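Long-range contacts in paenibacillus xanthan lyase (Paenibacillus, PDB 6F2P), which catalyses the eliminative release of terminal mannose from the glucuronate-bearing side chains of xanthan, as a polysaccharide lyase of family 8: residues 813-819 and 864-870; 843-849 and 860-865; 930-934 and 1031-1035. All coordinates share one frame; numbering follows the deposited sequence.

Following the chain from its N terminus, all three contacts lie in two calcium-bearing beta-sandwich modules in its C-terminal part. Contact 1 closes a loop by bringing 864-870 back to 813-819, where two neighbouring chain segments cross together from one sheet of the first module to the other. Contact 2 is nested within that loop: 843-849 meets 860-865 and joins the edges of the two sheets, sharing S864 and Y865 with contact 1, their centres about 17 Å apart. Contact 3 follows in series in the Golvesin-type module, its centre about 30 Å from that of contact 1, and ties the loop 930-934 to strand 1030-1039 through a calcium ion.

Contact 1: 813-819 and 864-870; sequences VTQPGTY and SYSFTSP
G817 and Y819 pair with F867 and Y865 in an antiparallel ladder at one end of a beta-sandwich module whose paired strands pass together from one sheet to the other, as in jelly-roll folds. Beyond P816 and P870 the two chains join the opposite sheet, where V813 pairs with G871. Four backbone hydrogen bonds hold the ladder, among them F867 N to G817 O at 2.8 Å. F867 carries the side-chain packing. Its CB lies 3.5 Å from G817 O, and the first torsion (chi1 -52°) sets CG opposite the carbonyl carbon, turning the ring inward between V813 and Y819. CG faces V813 CG1; along one flank CD2 and CE2 each lie 4.0 Å from V813 CG2. On the other flank CD1 reaches Y819 CD2 at 3.5 Å, arriving at the tyrosine's edge in the plane of its ring, while CE1 nears Y819 CB; the two ring planes are inclined at 50°. Y865 CD2 sits over the centre of one F867 face, and Y873 meets the same phenylalanine edge-to-face. A serine here would probably leave V813 CG2 and Y819 CD2 without their apolar partner and open a gap beneath Y865. On the opposite face of the sheet, T818 OG1 and S866 OG share a hydrogen bond of 3.2 Å. P816 CD packs on P870 CB where the chains change sheets. The Y819 ring is held at its far end as well: OH donates to Q815 O at 2.6 Å, approaching from above the carbonyl plane.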
loop_
_atom_site.group_PDB
_atom_site.type_symbol
_atom_site.label_atom_id
_atom_site.label_comp_id
_atom_site.label_asym_id
_atom_site.label_seq_id
_atom_site.Cartn_x
_atom_site.Cartn_y
_atom_site.Cartn_z
ATOM N N VAL A 813 13.392 21.977 2.941
ATOM C CA VAL A 813 14.579 22.818 3.059
ATOM C C VAL A 813 15.659 22.280 2.122
ATOM O O VAL A 813 16.365 21.319 2.447
ATOM C CB VAL A 813 15.096 22.864 4.507
ATOM C CG1 VAL A 813 16.344 23.752 4.616
ATOM C CG2 VAL A 813 13.993 23.349 5.443
ATOM N N THR A 814 15.782 22.917 0.961
ATOM C CA THR A 814 16.550 22.367 -0.155
ATOM C C THR A 814 18.055 22.593 -0.077
ATOM O O THR A 814 18.809 22.009 -0.854
ATOM C CB THR A 814 16.053 22.944 -1.482
ATOM O OG1 THR A 814 16.316 24.351 -1.513
ATOM C CG2 THR A 814 14.551 22.703 -1.633
ATOM N N GLN A 815 18.486 23.452 0.843
ATOM C CA GLN A 815 19.907 23.739 1.030
ATOM C C GLN A 815 20.241 23.704 2.509
ATOM O O GLN A 815 19.681 24.474 3.290
ATOM C CB GLN A 815 20.279 25.116 0.460
ATOM C CG GLN A 815 20.068 25.250 -1.033
ATOM C CD GLN A 815 20.940 24.289 -1.820
ATOM O OE1 GLN A 815 22.024 23.909 -1.376
ATOM N NE2 GLN A 815 20.473 23.896 -2.997
ATOM N N PRO A 816 21.159 22.815 2.902
ATOM C CA PRO A 816 21.571 22.759 4.306
ATOM C C PRO A 816 22.175 24.088 4.733
ATOM O O PRO A 816 22.840 24.740 3.932
ATOM C CB PRO A 816 22.643 21.663 4.313
ATOM C CG PRO A 816 23.129 21.592 2.904
ATOM C CD PRO A 816 21.944 21.905 2.051
ATOM N N GLY A 817 21.928 24.485 5.975
ATOM C CA GLY A 817 22.504 25.694 6.521
ATOM C C GLY A 817 21.817 26.081 7.811
ATOM O O GLY A 817 20.878 25.416 8.248
ATOM N N THR A 818 22.293 27.155 8.432
ATOM C CA THR A 818 21.614 27.726 9.583
ATOM C C THR A 818 20.799 28.937 9.145
ATOM O O THR A 818 21.347 29.945 8.713
ATOM C CB THR A 818 22.611 28.140 10.670
ATOM O OG1 THR A 818 23.252 26.972 11.193
ATOM C CG2 THR A 818 21.901 28.874 11.797
ATOM N N TYR A 819 19.481 28.833 9.245
ATOM C CA TYR A 819 18.616 29.899 8.770
ATOM C C TYR A 819 17.840 30.561 9.901
ATOM O O TYR A 819 17.413 29.914 10.863
ATOM C CB TYR A 819 17.640 29.380 7.705
ATOM C CG TYR A 819 18.311 28.768 6.496
ATOM C CD1 TYR A 819 18.795 29.564 5.466
ATOM C CD2 TYR A 819 18.464 27.396 6.387
ATOM C CE1 TYR A 819 19.412 29.007 4.362
ATOM C CE2 TYR A 819 19.080 26.828 5.285
ATOM C CZ TYR A 819 19.551 27.635 4.279
ATOM O OH TYR A 819 20.162 27.062 3.185
ATOM N N SER A 864 16.425 31.321 15.166
ATOM C CA SER A 864 17.372 30.646 14.293
ATOM C C SER A 864 17.417 29.132 14.533
ATOM O O SER A 864 17.188 28.663 15.650
ATOM C CB SER A 864 18.752 31.262 14.479
ATOM O OG SER A 864 19.656 30.765 13.516
ATOM N N TYR A 865 17.720 28.379 13.476
ATOM C CA TYR A 865 17.750 26.923 13.536
ATOM C C TYR A 865 18.761 26.369 12.547
ATOM O O TYR A 865 18.923 26.891 11.438
ATOM C CB TYR A 865 16.374 26.347 13.215
ATOM C CG TYR A 865 16.231 24.856 13.473
ATOM C CD1 TYR A 865 15.811 24.386 14.710
ATOM C CD2 TYR A 865 16.498 23.922 12.476
ATOM C CE1 TYR A 865 15.670 23.030 14.951
ATOM C CE2 TYR A 865 16.360 22.566 12.708
ATOM C CZ TYR A 865 15.943 22.124 13.950
ATOM O OH TYR A 865 15.793 20.771 14.199
ATOM N N SER A 866 19.436 25.296 12.942
ATOM C CA SER A 866 20.443 24.698 12.080
ATOM C C SER A 866 19.927 23.441 11.378
ATOM O O SER A 866 19.608 22.438 12.021
ATOM C CB SER A 866 21.714 24.401 12.869
ATOM O OG SER A 866 22.737 23.954 11.999
ATOM N N PHE A 867 19.836 23.518 10.053
ATOM C CA PHE A 867 19.389 22.401 9.237
ATOM C C PHE A 867 20.616 21.741 8.642
ATOM O O PHE A 867 21.185 22.235 7.667
ATOM C CB PHE A 867 18.458 22.885 8.129
ATOM C CG PHE A 867 17.312 23.730 8.626
ATOM C CD1 PHE A 867 17.489 25.086 8.896
ATOM C CD2 PHE A 867 16.051 23.172 8.819
ATOM C CE1 PHE A 867 16.433 25.866 9.353
ATOM C CE2 PHE A 867 14.992 23.947 9.276
ATOM C CZ PHE A 867 15.183 25.296 9.541
ATOM N N THR A 868 21.019 20.626 9.245
ATOM C CA THR A 868 22.299 19.988 8.946
ATOM C C THR A 868 22.286 19.313 7.586
ATOM O O THR A 868 23.299 19.277 6.886
ATOM C CB THR A 868 22.650 18.938 10.015
ATOM O OG1 THR A 868 21.657 17.904 10.013
ATOM C CG2 THR A 868 22.697 19.577 11.399
ATOM N N SER A 869 21.125 18.783 7.215
ATOM C CA SER A 869 20.958 18.063 5.961
ATOM C C SER A 869 19.747 18.611 5.209
ATOM O O SER A 869 18.801 19.113 5.823
ATOM C CB SER A 869 20.780 16.565 6.235
ATOM O OG SER A 869 19.709 16.345 7.135
ATOM N N PRO A 870 19.772 18.526 3.872
ATOM C CA PRO A 870 18.642 19.015 3.090
ATOM C C PRO A 870 17.531 17.976 3.117
ATOM O O PRO A 870 17.807 16.773 3.058
ATOM C CB PRO A 870 19.226 19.137 1.686
ATOM C CG PRO A 870 20.266 18.075 1.631
ATOM C CD PRO A 870 20.832 17.958 3.020
#

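Contact 2: 843-849 and 860-865; sequences VGSAQDM and FTMGSY
G844 and G863 bring the backbones of 843-849 and 860-865 together, CA to CA 4.6 Å, with the segments running in nearly opposite directions (171°) and no direct hydrogen bond between them. This is one side of the beta-sandwich, where edge strands of its two sheets lie next to each other: 841-848 is the outermost strand of one sheet, and 857-867 borders the other, pairing there with 817-826. In that second strand M862 and G863 both face V821, a classic beta bulge. G844 CA makes a CA-H...O contact with M862 O. A water joins the two edges, donating to S845 O and to M862 O, each at 2.6 Å, and accepting from Q847 NE2, which is likely to steady the amide of Q847. The other end of that amide, OE1, comes in the plane of the F860 ring to its edge, 3.2 Å from CD2, with amide and ring planes nearly perpendicular. M849 supplies a Met-aromatic contact: bent at its second torsion (chi2 -76°), its chain carries SD over the ring of F860, 3.6 Å from the centroid and almost on the ring normal. Its CE goes on to M862 CE, which also meets Q847 CG, while M862 packs on L836 and L877 inside the sandwich. At the other end V843 splits its branches: CG1 lies over the peptide at G863, and CG2 touches Y865 CD1 at 3.5 Å.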
loop_
_atom_site.group_PDB
_atom_site.type_symbol
_atom_site.label_atom_id
_atom_site.label_comp_id
_atom_site.label_asym_id
_atom_site.label_seq_id
_atom_site.Cartn_x
_atom_site.Cartn_y
_atom_site.Cartn_z
ATOM N N VAL A 843 11.990 26.960 18.713
ATOM C CA VAL A 843 12.902 27.947 18.153
ATOM C C VAL A 843 12.477 29.329 18.609
ATOM O O VAL A 843 11.363 29.773 18.311
ATOM C CB VAL A 843 12.910 27.919 16.618
ATOM C CG1 VAL A 843 13.691 29.111 16.076
ATOM C CG2 VAL A 843 13.501 26.612 16.114
ATOM N N GLY A 844 13.360 30.002 19.338
ATOM C CA GLY A 844 13.065 31.319 19.868
ATOM C C GLY A 844 12.045 31.293 20.989
ATOM O O GLY A 844 11.682 30.227 21.484
ATOM N N SER A 845 11.585 32.473 21.390
ATOM C CA SER A 845 10.542 32.588 22.398
ATOM C C SER A 845 9.173 32.655 21.722
ATOM O O SER A 845 9.081 32.702 20.499
ATOM C CB SER A 845 10.782 33.817 23.290
ATOM O OG SER A 845 10.887 35.015 22.537
ATOM N N ALA A 846 8.104 32.648 22.511
ATOM C CA ALA A 846 6.765 32.726 21.937
ATOM C C ALA A 846 6.489 34.146 21.469
ATOM O O ALA A 846 6.965 35.107 22.072
ATOM C CB ALA A 846 5.700 32.255 22.942
ATOM N N GLN A 847 5.732 34.274 20.388
ATOM C CA GLN A 847 5.471 35.580 19.810
ATOM C C GLN A 847 4.003 35.930 19.928
ATOM O O GLN A 847 3.139 35.194 19.446
ATOM C CB GLN A 847 5.871 35.593 18.335
ATOM C CG GLN A 847 7.361 35.455 18.097
ATOM C CD GLN A 847 8.065 36.797 18.035
ATOM O OE1 GLN A 847 7.428 37.853 18.056
ATOM N NE2 GLN A 847 9.386 36.761 17.950
ATOM N N ASP A 848 3.716 37.052 20.572
ATOM C CA ASP A 848 2.347 37.542 20.620
ATOM C C ASP A 848 2.026 38.188 19.268
ATOM O O ASP A 848 2.529 39.274 18.934
ATOM C CB ASP A 848 2.146 38.496 21.806
ATOM C CG ASP A 848 0.838 39.258 21.738
ATOM O OD1 ASP A 848 -0.099 38.811 21.041
ATOM O OD2 ASP A 848 0.750 40.319 22.392
ATOM N N MET A 849 1.184 37.493 18.504
ATOM C CA MET A 849 0.856 37.863 17.134
ATOM C C MET A 849 -0.292 38.866 17.047
ATOM O O MET A 849 -0.796 39.140 15.958
ATOM C CB MET A 849 0.494 36.614 16.333
ATOM C CG MET A 849 1.505 35.488 16.419
ATOM S SD MET A 849 2.928 35.875 15.412
ATOM C CE MET A 849 3.751 34.295 15.285
ATOM N N PHE A 860 7.456 38.575 11.457
ATOM C CA PHE A 860 7.971 38.122 12.740
ATOM C C PHE A 860 9.231 37.296 12.552
ATOM O O PHE A 860 9.266 36.389 11.726
ATOM C CB PHE A 860 6.917 37.298 13.490
ATOM C CG PHE A 860 5.778 38.115 14.018
ATOM C CD1 PHE A 860 4.753 38.534 13.175
ATOM C CD2 PHE A 860 5.730 38.475 15.356
ATOM C CE1 PHE A 860 3.698 39.297 13.657
ATOM C CE2 PHE A 860 4.675 39.234 15.849
ATOM C CZ PHE A 860 3.657 39.647 14.997
ATOM N N THR A 861 10.266 37.614 13.320
ATOM C CA THR A 861 11.457 36.780 13.368
ATOM C C THR A 861 11.309 35.804 14.528
ATOM O O THR A 861 11.393 36.193 15.693
ATOM C CB THR A 861 12.727 37.618 13.563
ATOM O OG1 THR A 861 12.770 38.651 12.577
ATOM C CG2 THR A 861 13.959 36.748 13.414
ATOM N N MET A 862 11.073 34.537 14.206
ATOM C CA MET A 862 10.821 33.534 15.230
ATOM C C MET A 862 12.116 33.158 15.924
ATOM O O MET A 862 12.166 33.020 17.146
ATOM C CB MET A 862 10.181 32.285 14.621
ATOM C CG MET A 862 9.031 32.557 13.662
ATOM S SD MET A 862 7.656 33.397 14.454
ATOM C CE MET A 862 7.208 32.212 15.725
ATOM N N GLY A 863 13.168 32.989 15.136
ATOM C CA GLY A 863 14.450 32.602 15.684
ATOM C C GLY A 863 15.279 31.803 14.703
ATOM O O GLY A 863 14.884 31.604 13.557
ATOM N N SER A 864 16.425 31.321 15.166
ATOM C CA SER A 864 17.372 30.646 14.293
ATOM C C SER A 864 17.417 29.132 14.533
ATOM O O SER A 864 17.188 28.663 15.650
ATOM C CB SER A 864 18.752 31.262 14.479
ATOM O OG SER A 864 19.656 30.765 13.516
ATOM N N TYR A 865 17.720 28.379 13.476
ATOM C CA TYR A 865 17.750 26.923 13.536
ATOM C C TYR A 865 18.761 26.369 12.547
ATOM O O TYR A 865 18.923 26.891 11.438
ATOM C CB TYR A 865 16.374 26.347 13.215
ATOM C CG TYR A 865 16.231 24.856 13.473
ATOM C CD1 TYR A 865 15.811 24.386 14.710
ATOM C CD2 TYR A 865 16.498 23.922 12.476
ATOM C CE1 TYR A 865 15.670 23.030 14.951
ATOM C CE2 TYR A 865 16.360 22.566 12.708
ATOM C CZ TYR A 865 15.943 22.124 13.950
ATOM O OH TYR A 865 15.793 20.771 14.199
HETATM O O HOH W 1 10.610 34.104 18.886
#

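Contact 3: 930-934 and 1031-1035; sequences TDRYG and ADAVK. With CA (calcium ion), chain G.
Y933 O and D1032 OD1 grip one calcium ion, at 2.3 Å and 2.5 Å, and through it the loop 930-934 is joined to strand 1030-1039 in the Golvesin C-terminal domain, a beta-sandwich. D910, N911 and D936 complete the protein side of the site, so the ion gathers three parts of the chain: D910 and N911 at the end of strand 907-910, the loop before strand 937-939, and strand 1030-1039. The two oxygens subtend about 75° at the calcium, and this shared ligation accounts for Y933 O and D1032 OD1 lying 2.9 Å apart although neither can donate a proton. D1032 binds through one oxygen: the calcium lies almost in line with the CG-OD1 bond, leaving OD2 4.6 Å from the ion. Its CG is anti to the backbone N (chi1 -171°), which extends the carboxylate from the strand toward the loop. The positive ion would be expected to steady the negative charge of the carboxylate and to polarise the Y933 carbonyl. Next to the metal the contact turns apolar. Y933 CB rests on A1033 CB at 3.8 Å, and the ring then leads away from the strand while also packing on I908 and M967. D931, further back in the loop, accepts a hydrogen bond at OD2 from A970 N. The same A1033 methyl also touches the ring base obliquely, CB lying 3.9 Å from both CG and CD2 of Y933.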
loop_
_atom_site.group_PDB
_atom_site.type_symbol
_atom_site.label_atom_id
_atom_site.label_comp_id
_atom_site.label_asym_id
_atom_site.label_seq_id
_atom_site.Cartn_x
_atom_site.Cartn_y
_atom_site.Cartn_z
ATOM N N THR A 930 50.148 39.970 21.184
ATOM C CA THR A 930 48.753 39.565 21.461
ATOM C C THR A 930 47.731 40.578 20.942
ATOM O O THR A 930 46.671 40.784 21.552
ATOM C CB THR A 930 48.449 39.256 22.955
ATOM O OG1 THR A 930 48.412 40.472 23.708
ATOM C CG2 THR A 930 49.475 38.312 23.540
ATOM N N ASP A 931 48.059 41.188 19.802
ATOM C CA ASP A 931 47.141 42.067 19.082
ATOM C C ASP A 931 46.310 41.216 18.139
ATOM O O ASP A 931 45.768 41.694 17.148
ATOM C CB ASP A 931 47.874 43.165 18.338
ATOM C CG ASP A 931 47.789 44.505 19.043
ATOM O OD1 ASP A 931 46.903 44.672 19.913
ATOM O OD2 ASP A 931 48.605 45.397 18.716
ATOM N N ARG A 932 46.289 39.923 18.444
ATOM C CA ARG A 932 45.188 39.020 18.114
ATOM C C ARG A 932 45.206 38.323 16.756
ATOM O O ARG A 932 46.232 38.244 16.069
ATOM C CB ARG A 932 43.823 39.688 18.369
ATOM C CG ARG A 932 43.663 40.329 19.754
ATOM C CD ARG A 932 42.762 39.527 20.663
ATOM N NE ARG A 932 41.478 39.234 20.040
ATOM C CZ ARG A 932 41.042 38.005 19.793
ATOM N NH1 ARG A 932 41.792 36.962 20.122
ATOM N NH2 ARG A 932 39.859 37.821 19.226
ATOM N N TYR A 933 44.016 37.843 16.407
ATOM C CA TYR A 933 43.789 36.782 15.427
ATOM C C TYR A 933 44.804 35.664 15.189
ATOM O O TYR A 933 45.831 35.841 14.531
ATOM C CB TYR A 933 43.045 37.218 14.162
ATOM C CG TYR A 933 41.943 36.220 13.904
ATOM C CD1 TYR A 933 40.690 36.365 14.494
ATOM C CD2 TYR A 933 42.184 35.082 13.148
ATOM C CE1 TYR A 933 39.687 35.423 14.286
ATOM C CE2 TYR A 933 41.203 34.144 12.937
ATOM C CZ TYR A 933 39.955 34.314 13.504
ATOM O OH TYR A 933 38.979 33.364 13.282
ATOM N N GLY A 934 44.442 34.498 15.727
ATOM C CA GLY A 934 45.255 33.297 15.682
ATOM C C GLY A 934 46.299 33.313 16.782
ATOM O O GLY A 934 46.218 34.099 17.731
ATOM N N ALA A 1031 50.910 41.536 8.554
ATOM C CA ALA A 1031 49.799 40.819 7.928
ATOM C C ALA A 1031 49.200 39.833 8.930
ATOM O O ALA A 1031 49.919 39.002 9.483
ATOM C CB ALA A 1031 50.270 40.085 6.671
ATOM N N ASP A 1032 47.891 39.921 9.162
ATOM C CA ASP A 1032 47.240 39.098 10.183
ATOM C C ASP A 1032 45.995 38.368 9.659
ATOM O O ASP A 1032 46.073 37.199 9.268
ATOM C CB ASP A 1032 46.896 39.955 11.410
ATOM C CG ASP A 1032 46.428 39.133 12.597
ATOM O OD1 ASP A 1032 46.758 37.929 12.669
ATOM O OD2 ASP A 1032 45.737 39.703 13.471
ATOM N N ALA A 1033 44.853 39.053 9.651
ATOM C CA ALA A 1033 43.601 38.434 9.220
ATOM C C ALA A 1033 42.577 39.399 8.595
ATOM O O ALA A 1033 42.514 40.586 8.942
ATOM C CB ALA A 1033 42.965 37.660 10.377
ATOM N N VAL A 1034 41.783 38.861 7.667
ATOM C CA VAL A 1034 40.659 39.577 7.075
ATOM C C VAL A 1034 39.344 38.848 7.367
ATOM O O VAL A 1034 39.340 37.651 7.664
ATOM C CB VAL A 1034 40.824 39.733 5.550
ATOM C CG1 VAL A 1034 42.165 40.370 5.224
ATOM C CG2 VAL A 1034 40.698 38.387 4.862
ATOM N N LYS A 1035 38.232 39.573 7.289
ATOM C CA LYS A 1035 36.912 38.977 7.500
ATOM C C LYS A 1035 35.845 39.641 6.642
ATOM O O LYS A 1035 35.617 40.845 6.732
ATOM C CB LYS A 1035 36.496 39.029 8.974
ATOM C CG LYS A 1035 35.154 38.369 9.245
ATOM C CD LYS A 1035 34.883 38.169 10.733
ATOM C CE LYS A 1035 34.616 39.476 11.455
ATOM N NZ LYS A 1035 34.065 39.250 12.829
HETATM CA CA CA G . 47.189 35.460 12.670
#